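Local coordinates for protein glycoside hydrolase family 31 (Trueperella pyogenes, PDB 5I0F) that probably hydrolyses the alpha-glucosidic bonds of the cyclic sugar cycloalternan by a retaining mechanism that passes through a covalent glycosyl-enzyme intermediate, at residues R168-G171 and D172-V175; W237-V240 and A241-S245; S440-A443 and G444-W447. All coordinates share one frame; numbering follows the deposited sequence.

In the fold
Following the chain from the N terminus, contact 1 (168-175) closes the loop between strand 160-168 and strand 174-179, where the chain passes from a six-stranded antiparallel sheet to a five-stranded mixed one. Contact 2 (237-245) comes later and shapes the loop joining strands 236-240 and 247-253, neighbours in the six-stranded sheet. The two follow in series, neither nested nor crossed, yet they meet in space: V175 CG2 lies 3.6 Å from V240 CG1, where the two sheets pack on each other. Contact 3 (440-447) lies apart, its centre about 43 Å from that of contact 1 and 40 Å from that of contact 2, and closes no loop but starts helix 442-450 within the TIM-barrel region.

Contact 1 of 3, residues R168-G171 and D172-V175; sequences RIEG and DEHV
E170 and E173 face each other across a type I beta turn, with G171 and D172 at its corners. Two hydrogen bonds join its ends: E173 N gives to E170 O at 3.0 Å, the usual bond of such a turn, and E170 N gives to E173 OE1 at 2.8 Å, almost straight at 174°. The carboxylate takes that N-H from above its plane, 44° out of it. With CG beside its own backbone N (chi1 -77°) and the chain extended beyond, E173 reaches back across the turn, a span glutamate is long enough for.

Ionic and water-mediated bonds take up the outer oxygens. R168 NH2 meets E170 OE2 at 2.8 Å, nearly in the guanidinium plane and on the anti lone pair, while R145, in a salt bridge, and W226 NE1 both hold E173 OE2, which probably eases the closeness of the two glutamates. A water donates to E170 OE1 and D172 OD1; the other oxygen of D172 accepts from the backbone of E221.

I169 makes the apolar contacts, laying CG1 3.6 Å from E173 CB, and both residues touch V218 of strand 212-219. I169 CD1 presses closely on V175 CG2, at 3.5 Å.

Contact 2 of 3, residues W237-V240 and A241-S245; sequences WYDV and AATVS
D239 points its carboxylate into the start of the loop after strand 236-240, with OD1 3.3 Å from the methyl CB of A242 and OD2 beside T243. The strand ends in an inverse gamma turn centred on V240, marked by a weak bond from A241 N to D239 O. A241 then takes positive phi (58°), and the chain curls round the aspartate.

OD1 accepts from two successive amides: A242 N nearly along the C-O axis at 3.0 Å, and T243 N on the syn lone pair, also 3.0 Å away and nearly straight at 170°. OD2 is met on its syn side by T243 OG1, a short bond of 2.5 Å. With OG1 beside its own backbone N (chi1 -51°), T243 points hydroxyl and amide the same way, one to each oxygen. A water that accepts from V244 N and can donate to OD1 extends the network by one residue.

Aspartate suits this place because its short side chain can receive these amides close to the backbone. R191, on the neighbouring strand 191-194, pairs with OD2 and also donates to T243 OG1. This concentration of donors would probably stabilise the negative charge of D239 and fix its carboxylate.

Contact 3 of 3, residues S440-A443 and G444-W447; sequences STEA and GRQW
The backbone of 440-447 passes from an extended T441 into the first turn of helix 442-450, where regular i to i+4 bonds begin: R445 N to T441 O at 3.1 Å, then Q446 N to E442 O and W447 N to A443 O. T441 is the N-cap. Its OG1, with chi1 at 66°, is turned back over the helix start and accepts from G444 N at 3.3 Å, giving that first-turn amide a partner. Threonine suits this position, since its short side chain carries an acceptor close to the backbone.

From the first turn, E442 serves two residues. Its chain bends at chi2 (65°), which sets one oxygen toward R445 and the other toward Q446. R445 NH1 forms a salt bridge with OE1 at 3.1 Å; the donor lies above the carboxylate plane, and the two flat groups stand nearly perpendicular, 78° apart. OE2 is 2.8 Å from Q446 NE2, a weak bond because the angle at the hydrogen is poor. A water at the guanidinium edge joins R445 NE to this same OE2. A bend at chi3 folds R445 toward the chain before the helix, with one guanidinium face against T441 C and E442 N; its NH2 also donates to L439 O. The carboxylate of E442, close to the helix N terminus, probably interacts favourably with the helix dipole, though R445 offsets part of its charge.

Around this turn, R445 leans on N495 and A499 of helix 485-506, whereas W447 packs its side chain against A408, L409 and S412 of helix 400-412, linking helix 442-450 to both.

Contact 1 of 3, residues R168-G171 and D172-V175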
loop_
_atom_site.group_PDB
_atom_site.type_symbol
_atom_site.label_atom_id
_atom_site.label_comp_id
_atom_site.label_asym_id
_atom_site.label_seq_id
_atom_site.Cartn_x
_atom_site.Cartn_y
_atom_site.Cartn_z
ATOM N N ARG A 168 2.757 -28.609 0.081
ATOM C CA ARG A 168 1.633 -29.380 -0.421
ATOM C C ARG A 168 0.283 -28.713 -0.076
ATOM O O ARG A 168 0.081 -28.279 1.052
ATOM C CB ARG A 168 1.688 -30.791 0.167
ATOM C CG ARG A 168 0.693 -31.764 -0.458
ATOM C CD ARG A 168 1.010 -33.211 -0.087
ATOM N NE ARG A 168 0.887 -33.394 1.349
ATOM C CZ ARG A 168 -0.263 -33.534 2.017
ATOM N NH1 ARG A 168 -0.219 -33.687 3.338
ATOM N NH2 ARG A 168 -1.455 -33.552 1.395
ATOM N N ILE A 169 -0.634 -28.673 -1.041
ATOM C CA ILE A 169 -2.016 -28.213 -0.824
ATOM C C ILE A 169 -2.945 -29.318 -1.294
ATOM O O ILE A 169 -2.639 -30.005 -2.262
ATOM C CB ILE A 169 -2.298 -26.856 -1.536
ATOM C CG1 ILE A 169 -3.716 -26.356 -1.295
ATOM C CG2 ILE A 169 -2.049 -26.921 -3.046
ATOM C CD1 ILE A 169 -3.909 -24.880 -1.649
ATOM N N GLU A 170 -4.054 -29.494 -0.580
ATOM C CA GLU A 170 -5.042 -30.545 -0.865
ATOM C C GLU A 170 -6.230 -30.002 -1.668
ATOM O O GLU A 170 -6.448 -28.791 -1.754
ATOM C CB GLU A 170 -5.498 -31.214 0.443
ATOM C CG GLU A 170 -4.322 -31.881 1.154
ATOM C CD GLU A 170 -4.697 -32.707 2.376
ATOM O OE1 GLU A 170 -5.839 -32.626 2.842
ATOM O OE2 GLU A 170 -3.823 -33.452 2.872
ATOM N N GLY A 171 -6.957 -30.918 -2.292
ATOM C CA GLY A 171 -7.944 -30.596 -3.329
ATOM C C GLY A 171 -9.071 -29.664 -2.933
ATOM O O GLY A 171 -9.554 -28.888 -3.760
ATOM N N ASP A 172 -9.472 -29.706 -1.670
ATOM C CA ASP A 172 -10.536 -28.823 -1.190
ATOM C C ASP A 172 -10.033 -27.583 -0.443
ATOM O O ASP A 172 -10.830 -26.913 0.230
ATOM C CB ASP A 172 -11.490 -29.595 -0.291
ATOM C CG ASP A 172 -10.844 -30.031 1.022
ATOM O OD1 ASP A 172 -9.605 -30.318 1.041
ATOM O OD2 ASP A 172 -11.600 -30.098 2.018
ATOM N N GLU A 173 -8.739 -27.267 -0.552
ATOM C CA GLU A 173 -8.173 -26.148 0.210
ATOM C C GLU A 173 -8.200 -24.832 -0.566
ATOM O O GLU A 173 -8.006 -24.816 -1.784
ATOM C CB GLU A 173 -6.764 -26.478 0.698
ATOM C CG GLU A 173 -6.811 -27.403 1.906
ATOM C CD GLU A 173 -5.467 -27.847 2.443
ATOM O OE1 GLU A 173 -4.462 -27.914 1.694
ATOM O OE2 GLU A 173 -5.421 -28.200 3.647
ATOM N N HIS A 174 -8.411 -23.748 0.178
ATOM C CA HIS A 174 -8.470 -22.380 -0.313
ATOM C C HIS A 174 -7.380 -21.572 0.379
ATOM O O HIS A 174 -7.048 -21.834 1.550
ATOM C CB HIS A 174 -9.815 -21.791 0.022
ATOM C CG HIS A 174 -10.953 -22.599 -0.483
ATOM N ND1 HIS A 174 -11.467 -22.437 -1.750
ATOM C CD2 HIS A 174 -11.637 -23.621 0.078
ATOM C CE1 HIS A 174 -12.458 -23.294 -1.926
ATOM N NE2 HIS A 174 -12.570 -24.030 -0.836
ATOM N N VAL A 175 -6.807 -20.616 -0.347
ATOM C CA VAL A 175 -5.668 -19.852 0.135
ATOM C C VAL A 175 -6.063 -18.386 0.247
ATOM O O VAL A 175 -6.412 -17.757 -0.747
ATOM C CB VAL A 175 -4.437 -20.002 -0.783
ATOM C CG1 VAL A 175 -3.227 -19.319 -0.150
ATOM C CG2 VAL A 175 -4.124 -21.470 -1.021
HETATM O O HOH W 1 -8.054 -31.061 3.250
#

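Contact 2 of 3, residues W237-V240 and A241-S245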
loop_
_atom_site.group_PDB
_atom_site.type_symbol
_atom_site.label_atom_id
_atom_site.label_comp_id
_atom_site.label_asym_id
_atom_site.label_seq_id
_atom_site.Cartn_x
_atom_site.Cartn_y
_atom_site.Cartn_z
ATOM N N TRP A 237 7.842 -14.501 -3.883
ATOM C CA TRP A 237 6.924 -14.803 -4.979
ATOM C C TRP A 237 6.199 -16.121 -4.665
ATOM O O TRP A 237 6.766 -17.023 -3.992
ATOM C CB TRP A 237 7.691 -14.966 -6.281
ATOM C CG TRP A 237 8.410 -13.768 -6.825
ATOM C CD1 TRP A 237 7.989 -12.961 -7.846
ATOM C CD2 TRP A 237 9.702 -13.298 -6.455
ATOM N NE1 TRP A 237 8.929 -12.005 -8.117
ATOM C CE2 TRP A 237 9.995 -12.188 -7.277
ATOM C CE3 TRP A 237 10.655 -13.715 -5.507
ATOM C CZ2 TRP A 237 11.199 -11.473 -7.182
ATOM C CZ3 TRP A 237 11.858 -13.004 -5.410
ATOM C CH2 TRP A 237 12.120 -11.898 -6.247
ATOM N N TYR A 238 4.966 -16.230 -5.159
ATOM C CA TYR A 238 4.058 -17.352 -4.857
ATOM C C TYR A 238 3.364 -17.802 -6.131
ATOM O O TYR A 238 2.742 -16.985 -6.842
ATOM C CB TYR A 238 3.008 -16.960 -3.776
ATOM C CG TYR A 238 3.682 -16.432 -2.540
ATOM C CD1 TYR A 238 4.155 -17.305 -1.563
ATOM C CD2 TYR A 238 3.925 -15.066 -2.375
ATOM C CE1 TYR A 238 4.836 -16.826 -0.457
ATOM C CE2 TYR A 238 4.608 -14.579 -1.273
ATOM C CZ TYR A 238 5.061 -15.465 -0.322
ATOM O OH TYR A 238 5.726 -15.009 0.770
ATOM N N ASP A 239 3.504 -19.089 -6.437
ATOM C CA ASP A 239 2.743 -19.759 -7.485
ATOM C C ASP A 239 1.797 -20.685 -6.740
ATOM O O ASP A 239 2.203 -21.755 -6.240
ATOM C CB ASP A 239 3.702 -20.520 -8.403
ATOM C CG ASP A 239 3.021 -21.143 -9.595
ATOM O OD1 ASP A 239 1.951 -21.744 -9.464
ATOM O OD2 ASP A 239 3.581 -21.053 -10.689
ATOM N N VAL A 240 0.555 -20.242 -6.605
ATOM C CA VAL A 240 -0.367 -20.856 -5.667
ATOM C C VAL A 240 -1.151 -21.934 -6.403
ATOM O O VAL A 240 -2.332 -21.773 -6.733
ATOM C CB VAL A 240 -1.292 -19.845 -4.983
ATOM C CG1 VAL A 240 -2.051 -20.513 -3.836
ATOM C CG2 VAL A 240 -0.480 -18.658 -4.453
ATOM N N ALA A 241 -0.463 -23.037 -6.656
ATOM C CA ALA A 241 -1.056 -24.163 -7.363
ATOM C C ALA A 241 -1.578 -23.788 -8.756
ATOM O O ALA A 241 -2.644 -24.285 -9.179
ATOM C CB ALA A 241 -2.154 -24.816 -6.511
ATOM N N ALA A 242 -0.844 -22.916 -9.451
ATOM C CA ALA A 242 -1.174 -22.516 -10.813
ATOM C C ALA A 242 -0.419 -23.447 -11.760
ATOM O O ALA A 242 -1.030 -24.122 -12.568
ATOM C CB ALA A 242 -0.796 -21.060 -11.066
ATOM N N THR A 243 0.906 -23.541 -11.609
ATOM C CA THR A 243 1.721 -24.411 -12.476
ATOM C C THR A 243 1.617 -25.906 -12.151
ATOM O O THR A 243 1.466 -26.730 -13.061
ATOM C CB THR A 243 3.204 -24.017 -12.406
ATOM O OG1 THR A 243 3.319 -22.618 -12.636
ATOM C CG2 THR A 243 4.040 -24.779 -13.460
ATOM N N VAL A 244 1.757 -26.251 -10.867
ATOM C CA VAL A 244 1.562 -27.614 -10.386
ATOM C C VAL A 244 0.342 -27.555 -9.466
ATOM O O VAL A 244 0.360 -26.865 -8.454
ATOM C CB VAL A 244 2.816 -28.116 -9.638
ATOM C CG1 VAL A 244 2.610 -29.525 -9.120
ATOM C CG2 VAL A 244 4.054 -28.050 -10.546
ATOM N N SER A 245 -0.713 -28.289 -9.821
ATOM C CA SER A 245 -2.037 -28.035 -9.256
ATOM C C SER A 245 -2.222 -28.407 -7.778
ATOM O O SER A 245 -3.272 -28.094 -7.204
ATOM C CB SER A 245 -3.120 -28.688 -10.123
ATOM O OG SER A 245 -3.016 -30.076 -10.078
HETATM O O HOH W 2 2.321 -24.514 -8.609
#

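Contact 3 of 3, residues S440-A443 and G444-W447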
loop_
_atom_site.group_PDB
_atom_site.type_symbol
_atom_site.label_atom_id
_atom_site.label_comp_id
_atom_site.label_asym_id
_atom_site.label_seq_id
_atom_site.Cartn_x
_atom_site.Cartn_y
_atom_site.Cartn_z
ATOM N N SER A 440 14.558 3.949 10.348
ATOM C CA SER A 440 14.888 2.589 10.776
ATOM C C SER A 440 15.400 2.483 12.220
ATOM O O SER A 440 15.458 1.377 12.748
ATOM C CB SER A 440 15.877 1.930 9.795
ATOM O OG SER A 440 17.219 2.427 9.906
ATOM N N THR A 441 15.766 3.604 12.848
ATOM C CA THR A 441 16.209 3.621 14.247
ATOM C C THR A 441 15.421 4.651 15.042
ATOM O O THR A 441 14.834 5.568 14.461
ATOM C CB THR A 441 17.705 3.989 14.378
ATOM O OG1 THR A 441 17.924 5.344 13.955
ATOM C CG2 THR A 441 18.571 3.048 13.561
ATOM N N GLU A 442 15.439 4.512 16.365
ATOM C CA GLU A 442 14.739 5.454 17.230
ATOM C C GLU A 442 15.211 6.893 17.007
ATOM O O GLU A 442 14.388 7.810 16.922
ATOM C CB GLU A 442 14.839 5.051 18.712
ATOM C CG GLU A 442 13.901 5.818 19.636
ATOM C CD GLU A 442 12.419 5.555 19.379
ATOM O OE1 GLU A 442 12.040 4.381 19.107
ATOM O OE2 GLU A 442 11.624 6.538 19.438
ATOM N N ALA A 443 16.519 7.082 16.858
ATOM C CA ALA A 443 17.074 8.420 16.678
ATOM C C ALA A 443 16.610 9.068 15.374
ATOM O O ALA A 443 16.284 10.251 15.361
ATOM C CB ALA A 443 18.603 8.397 16.758
ATOM N N GLY A 444 16.539 8.296 14.294
ATOM C CA GLY A 444 16.030 8.810 13.014
ATOM C C GLY A 444 14.536 9.150 13.025
ATOM O O GLY A 444 14.127 10.167 12.482
ATOM N N ARG A 445 13.734 8.297 13.656
ATOM C CA ARG A 445 12.304 8.526 13.819
ATOM C C ARG A 445 12.053 9.779 14.668
ATOM O O ARG A 445 11.183 10.613 14.341
ATOM C CB ARG A 445 11.613 7.315 14.438
ATOM C CG ARG A 445 11.592 6.100 13.519
ATOM C CD ARG A 445 10.716 4.979 14.050
ATOM N NE ARG A 445 11.234 4.339 15.264
ATOM C CZ ARG A 445 12.066 3.293 15.304
ATOM N NH1 ARG A 445 12.435 2.817 16.472
ATOM N NH2 ARG A 445 12.545 2.727 14.207
ATOM N N GLN A 446 12.827 9.921 15.738
ATOM C CA GLN A 446 12.704 11.091 16.604
ATOM C C GLN A 446 13.086 12.395 15.909
ATOM O O GLN A 446 12.372 13.396 16.087
ATOM C CB GLN A 446 13.423 10.904 17.942
ATOM C CG GLN A 446 12.553 9.995 18.810
ATOM C CD GLN A 446 13.056 9.742 20.200
ATOM O OE1 GLN A 446 14.024 10.348 20.653
ATOM N NE2 GLN A 446 12.377 8.839 20.905
ATOM N N TRP A 447 14.152 12.369 15.108
ATOM C CA TRP A 447 14.589 13.559 14.387
ATOM C C TRP A 447 13.487 14.050 13.447
ATOM O O TRP A 447 13.159 15.227 13.424
ATOM C CB TRP A 447 15.899 13.312 13.608
ATOM C CG TRP A 447 16.523 14.593 13.195
ATOM C CD1 TRP A 447 17.524 15.262 13.839
ATOM C CD2 TRP A 447 16.159 15.396 12.072
ATOM N NE1 TRP A 447 17.817 16.432 13.175
ATOM C CE2 TRP A 447 16.986 16.544 12.094
ATOM C CE3 TRP A 447 15.213 15.261 11.047
ATOM C CZ2 TRP A 447 16.906 17.536 11.136
ATOM C CZ3 TRP A 447 15.118 16.259 10.102
ATOM C CH2 TRP A 447 15.958 17.392 10.156
HETATM O O HOH W 3 12.567 0.082 14.045
HETATM O O HOH W 4 9.871 6.085 17.195
#